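Local coordinates for putative flavoprotein decarboxylase (PDB 6JLS) that binds flavin mononucleotide and acts as an FMN-dependent cysteine decarboxylase in thioviridamide biosynthesis, at residues A[16-29]-A[92-105]. Sequence-based numbering, arbitrary orientation.
Sequences QLTLTMCLSGSVSS and ESDAVVVAPATAAT. With FMN (flavin mononucleotide), chain B.
The ring of Pro100 lies against the turn 26-29. Its CG is 3.7 Å from Ser26 CB, and its CD is 3.6 Å from Ser29 CB. Ser28 CB also touches the ring. The peptide bond before Pro100 is cis, and the chain turns a corner here. The turn is held from within: Ser26 O accepts from both the N and the OG of Ser29, and Ser26 OG accepts from Ser28 N, an ST turn. Further back, strands 18-23 and 95-98 run parallel at the centre of the sheet of this Rossmann-like flavoprotein fold. Thr20 and Cys22 each bond through both N and O to the backbone of 95-99. Cys22 CB meets Val98 CG2 at 3.7 Å on one face, and Leu19 CD1 meets Val97 CG2 on the other, where helices 32-40 and 182-193 cover the sheet. At the start of the strands Thr20 OG1 donates to Ser93 OG (2.8 Å), which also bonds to Ile89. Asp94 OD2 takes Thr18 N on its anti side at 2.9 Å, 34° out of the carboxylate plane. The C-terminal ends of both strands lead to the FMN phosphate. Gly25 N donates to O3P of FMN at 2.6 Å. Thr105 OG1 donates to O1P. Thr102 OG1, set between its backbone N and carbonyl carbon (chi1 59°), accepts from Thr105 N at 3.0 Å, capping helix 103-110.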
loop_
_atom_site.group_PDB
_atom_site.type_symbol
_atom_site.label_atom_id
_atom_site.label_comp_id
_atom_site.label_asym_id
_atom_site.label_seq_id
_atom_site.Cartn_x
_atom_site.Cartn_y
_atom_site.Cartn_z
ATOM N N GLN A 16 28.447 -26.713 26.273
ATOM C CA GLN A 16 27.915 -25.714 27.187
ATOM C C GLN A 16 28.060 -24.299 26.640
ATOM O O GLN A 16 27.934 -23.326 27.390
ATOM C CB GLN A 16 28.613 -25.837 28.540
ATOM C CG GLN A 16 28.099 -26.982 29.386
ATOM C CD GLN A 16 26.813 -26.618 30.090
ATOM O OE1 GLN A 16 26.790 -25.706 30.917
ATOM N NE2 GLN A 16 25.728 -27.311 29.754
ATOM N N LEU A 17 28.307 -24.166 25.341
ATOM C CA LEU A 17 28.655 -22.890 24.739
ATOM C C LEU A 17 27.446 -22.240 24.073
ATOM O O LEU A 17 26.598 -22.919 23.485
ATOM C CB LEU A 17 29.771 -23.083 23.713
ATOM C CG LEU A 17 31.069 -23.666 24.274
ATOM C CD1 LEU A 17 32.150 -23.761 23.200
ATOM C CD2 LEU A 17 31.542 -22.820 25.444
ATOM N N THR A 18 27.377 -20.917 24.173
ATOM C CA THR A 18 26.438 -20.097 23.417
ATOM C C THR A 18 27.223 -19.330 22.360
ATOM O O THR A 18 28.048 -18.475 22.700
ATOM C CB THR A 18 25.697 -19.120 24.334
ATOM O OG1 THR A 18 24.906 -19.849 25.279
ATOM C CG2 THR A 18 24.796 -18.204 23.529
ATOM N N LEU A 19 26.969 -19.627 21.089
ATOM C CA LEU A 19 27.660 -18.962 19.994
ATOM C C LEU A 19 26.684 -18.158 19.144
ATOM O O LEU A 19 25.629 -18.663 18.740
ATOM C CB LEU A 19 28.396 -19.973 19.110
ATOM C CG LEU A 19 29.242 -19.337 18.006
ATOM C CD1 LEU A 19 30.575 -20.039 17.879
ATOM C CD2 LEU A 19 28.519 -19.332 16.662
ATOM N N THR A 20 27.045 -16.916 18.850
ATOM C CA THR A 20 26.259 -16.069 17.964
ATOM C C THR A 20 26.999 -15.894 16.644
ATOM O O THR A 20 28.150 -15.440 16.623
ATOM C CB THR A 20 25.969 -14.717 18.609
ATOM O OG1 THR A 20 25.141 -14.918 19.767
ATOM C CG2 THR A 20 25.253 -13.799 17.631
ATOM N N MET A 21 26.321 -16.251 15.558
ATOM C CA MET A 21 26.805 -16.161 14.187
ATOM C C MET A 21 26.178 -14.944 13.501
ATOM O O MET A 21 24.947 -14.794 13.497
ATOM C CB MET A 21 26.437 -17.460 13.462
ATOM C CG MET A 21 26.619 -17.477 11.967
ATOM S SD MET A 21 26.309 -19.138 11.260
ATOM C CE MET A 21 25.244 -19.860 12.490
ATOM N N CYS A 22 27.006 -14.073 12.927
ATOM C CA CYS A 22 26.510 -12.896 12.220
ATOM C C CYS A 22 26.776 -13.009 10.724
ATOM O O CYS A 22 27.856 -13.434 10.302
ATOM C CB CYS A 22 27.138 -11.604 12.751
ATOM S SG CYS A 22 26.771 -11.174 14.480
ATOM N N LEU A 23 25.785 -12.614 9.923
ATOM C CA LEU A 23 25.849 -12.720 8.473
ATOM C C LEU A 23 25.719 -11.342 7.834
ATOM O O LEU A 23 24.781 -10.596 8.137
ATOM C CB LEU A 23 24.749 -13.645 7.956
ATOM C CG LEU A 23 24.771 -15.087 8.468
ATOM C CD1 LEU A 23 23.700 -15.902 7.748
ATOM C CD2 LEU A 23 26.142 -15.701 8.252
ATOM N N SER A 24 26.642 -11.035 6.929
ATOM C CA SER A 24 26.800 -9.765 6.225
ATOM C C SER A 24 26.290 -9.888 4.779
ATOM O O SER A 24 26.100 -10.986 4.251
ATOM C CB SER A 24 28.290 -9.366 6.246
ATOM O OG SER A 24 28.464 -7.977 6.178
ATOM N N GLY A 25 26.150 -8.747 4.106
ATOM C CA GLY A 25 25.674 -8.730 2.737
ATOM C C GLY A 25 26.665 -9.201 1.688
ATOM O O GLY A 25 26.998 -8.477 0.738
ATOM N N SER A 26 27.156 -10.421 1.861
ATOM C CA SER A 26 27.976 -11.087 0.868
ATOM C C SER A 26 27.254 -12.354 0.424
ATOM O O SER A 26 26.531 -12.973 1.210
ATOM C CB SER A 26 29.354 -11.429 1.439
ATOM O OG SER A 26 29.986 -12.439 0.679
ATOM N N VAL A 27 27.433 -12.741 -0.840
ATOM C CA VAL A 27 26.726 -13.933 -1.282
ATOM C C VAL A 27 27.178 -15.159 -0.487
ATOM O O VAL A 27 26.393 -16.100 -0.315
ATOM C CB VAL A 27 26.870 -14.160 -2.804
ATOM C CG1 VAL A 27 28.233 -14.689 -3.155
ATOM C CG2 VAL A 27 25.804 -15.144 -3.279
ATOM N N SER A 28 28.406 -15.143 0.059
ATOM C CA SER A 28 28.874 -16.239 0.905
ATOM C C SER A 28 27.956 -16.519 2.082
ATOM O O SER A 28 28.004 -17.621 2.635
ATOM C CB SER A 28 30.266 -15.949 1.445
ATOM O OG SER A 28 31.192 -15.869 0.388
ATOM N N SER A 29 27.123 -15.558 2.490
ATOM C CA SER A 29 26.280 -15.860 3.635
ATOM C C SER A 29 25.153 -16.845 3.304
ATOM O O SER A 29 24.439 -17.251 4.225
ATOM C CB SER A 29 25.743 -14.562 4.256
ATOM O OG SER A 29 25.042 -13.778 3.317
ATOM N N GLU A 92 25.191 -12.888 26.611
ATOM C CA GLU A 92 25.090 -14.321 26.857
ATOM C C GLU A 92 25.968 -15.163 25.937
ATOM O O GLU A 92 25.927 -16.390 26.027
ATOM C CB GLU A 92 23.625 -14.756 26.718
ATOM C CG GLU A 92 22.681 -14.045 27.686
ATOM C CD GLU A 92 21.206 -14.333 27.435
ATOM O OE1 GLU A 92 20.877 -15.051 26.459
ATOM O OE2 GLU A 92 20.374 -13.831 28.225
ATOM N N SER A 93 26.753 -14.562 25.057
ATOM C CA SER A 93 27.511 -15.338 24.085
ATOM C C SER A 93 28.910 -15.631 24.598
ATOM O O SER A 93 29.546 -14.777 25.219
ATOM C CB SER A 93 27.602 -14.587 22.758
ATOM O OG SER A 93 26.322 -14.385 22.201
ATOM N N ASP A 94 29.391 -16.844 24.327
ATOM C CA ASP A 94 30.785 -17.186 24.580
ATOM C C ASP A 94 31.678 -16.923 23.378
ATOM O O ASP A 94 32.905 -16.902 23.523
ATOM C CB ASP A 94 30.912 -18.648 24.999
ATOM C CG ASP A 94 30.026 -18.984 26.168
ATOM O OD1 ASP A 94 30.056 -18.232 27.168
ATOM O OD2 ASP A 94 29.284 -19.983 26.074
ATOM N N ALA A 95 31.094 -16.718 22.204
ATOM C CA ALA A 95 31.840 -16.227 21.059
ATOM C C ALA A 95 30.848 -15.656 20.066
ATOM O O ALA A 95 29.704 -16.114 19.986
ATOM C CB ALA A 95 32.679 -17.328 20.403
ATOM N N VAL A 96 31.303 -14.656 19.317
ATOM C CA VAL A 96 30.546 -14.017 18.249
ATOM C C VAL A 96 31.385 -14.116 16.987
ATOM O O VAL A 96 32.540 -13.682 16.985
ATOM C CB VAL A 96 30.245 -12.544 18.585
ATOM C CG1 VAL A 96 29.584 -11.825 17.400
ATOM C CG2 VAL A 96 29.414 -12.437 19.858
ATOM N N VAL A 97 30.817 -14.689 15.925
ATOM C CA VAL A 97 31.501 -14.846 14.640
ATOM C C VAL A 97 30.770 -14.023 13.586
ATOM O O VAL A 97 29.546 -14.129 13.451
ATOM C CB VAL A 97 31.567 -16.319 14.203
ATOM C CG1 VAL A 97 32.355 -16.454 12.904
ATOM C CG2 VAL A 97 32.177 -17.158 15.286
ATOM N N VAL A 98 31.511 -13.204 12.842
ATOM C CA VAL A 98 30.970 -12.513 11.676
ATOM C C VAL A 98 31.626 -13.141 10.452
ATOM O O VAL A 98 32.829 -12.961 10.200
ATOM C CB VAL A 98 31.191 -10.997 11.726
ATOM C CG1 VAL A 98 30.496 -10.317 10.534
ATOM C CG2 VAL A 98 30.663 -10.431 13.028
ATOM N N ALA A 99 30.830 -13.892 9.697
ATOM C CA ALA A 99 31.332 -14.726 8.616
ATOM C C ALA A 99 30.194 -15.042 7.650
ATOM O O ALA A 99 29.309 -15.847 7.968
ATOM C CB ALA A 99 31.938 -16.009 9.176
ATOM N N PRO A 100 30.175 -14.427 6.463
ATOM C CA PRO A 100 31.205 -13.491 6.001
ATOM C C PRO A 100 31.073 -12.096 6.602
ATOM O O PRO A 100 29.981 -11.698 7.002
ATOM C CB PRO A 100 30.974 -13.451 4.496
ATOM C CG PRO A 100 29.480 -13.691 4.351
ATOM C CD PRO A 100 29.113 -14.636 5.464
ATOM N N ALA A 101 32.182 -11.365 6.661
ATOM C CA ALA A 101 32.196 -9.956 7.054
ATOM C C ALA A 101 32.542 -9.136 5.818
ATOM O O ALA A 101 33.657 -9.238 5.295
ATOM C CB ALA A 101 33.201 -9.702 8.181
ATOM N N THR A 102 31.585 -8.342 5.346
ATOM C CA THR A 102 31.808 -7.494 4.187
ATOM C C THR A 102 32.769 -6.353 4.516
ATOM O O THR A 102 33.040 -6.041 5.677
ATOM C CB THR A 102 30.507 -6.863 3.714
ATOM O OG1 THR A 102 29.983 -6.098 4.803
ATOM C CG2 THR A 102 29.495 -7.944 3.217
ATOM N N ALA A 103 33.247 -5.689 3.462
ATOM C CA ALA A 103 34.031 -4.475 3.654
ATOM C C ALA A 103 33.240 -3.445 4.449
ATOM O O ALA A 103 33.785 -2.793 5.351
ATOM C CB ALA A 103 34.454 -3.896 2.302
ATOM N N ALA A 104 31.938 -3.325 4.153
ATOM C CA ALA A 104 31.113 -2.303 4.784
ATOM C C ALA A 104 30.973 -2.573 6.268
ATOM O O ALA A 104 31.127 -1.665 7.091
ATOM C CB ALA A 104 29.736 -2.225 4.115
ATOM N N THR A 105 30.704 -3.828 6.629
ATOM C CA THR A 105 30.555 -4.179 8.036
ATOM C C THR A 105 31.880 -4.060 8.794
ATOM O O THR A 105 31.914 -3.534 9.916
ATOM C CB THR A 105 29.968 -5.584 8.148
ATOM O OG1 THR A 105 28.586 -5.514 7.804
ATOM C CG2 THR A 105 30.085 -6.121 9.564
HETATM N N1 FMN B . 30.692 -6.703 -0.251
HETATM C C2 FMN B . 31.734 -7.297 0.425
HETATM O O2 FMN B . 32.382 -6.637 1.234
HETATM N N3 FMN B . 32.054 -8.617 0.188
HETATM C C4 FMN B . 31.332 -9.358 -0.726
HETATM O O4 FMN B . 31.611 -10.540 -0.940
HETATM C C4A FMN B . 30.279 -8.760 -1.406
HETATM N N5 FMN B . 29.548 -9.492 -2.321
HETATM C C5A FMN B . 28.504 -8.908 -3.006
HETATM C C6 FMN B . 27.792 -9.669 -3.924
HETATM C C7 FMN B . 26.728 -9.098 -4.623
HETATM C C7M FMN B . 25.972 -9.944 -5.614
HETATM C C8 FMN B . 26.379 -7.751 -4.398
HETATM C C8M FMN B . 25.231 -7.129 -5.148
HETATM C C9 FMN B . 27.105 -6.990 -3.472
HETATM C C9A FMN B . 28.170 -7.571 -2.775
HETATM N N10 FMN B . 28.906 -6.835 -1.853
HETATM C C10 FMN B . 29.956 -7.427 -1.169
HETATM C "C1'" FMN B . 28.553 -5.403 -1.574
HETATM C "C2'" FMN B . 27.758 -5.346 -0.260
HETATM O "O2'" FMN B . 26.533 -6.056 -0.340
HETATM C "C3'" FMN B . 27.481 -3.911 0.167
HETATM O "O3'" FMN B . 28.702 -3.318 0.540
HETATM C "C4'" FMN B . 26.487 -3.905 1.327
HETATM O "O4'" FMN B . 26.014 -2.609 1.657
HETATM C "C5'" FMN B . 27.090 -4.552 2.566
HETATM O "O5'" FMN B . 26.131 -4.384 3.582
HETATM P P FMN B . 26.345 -4.997 5.044
HETATM O O1P FMN B . 27.831 -5.062 5.345
HETATM O O2P FMN B . 25.680 -4.090 6.056
HETATM O O3P FMN B . 25.778 -6.393 5.095
HETATM O O HOH W 1 27.156 -20.408 27.125
#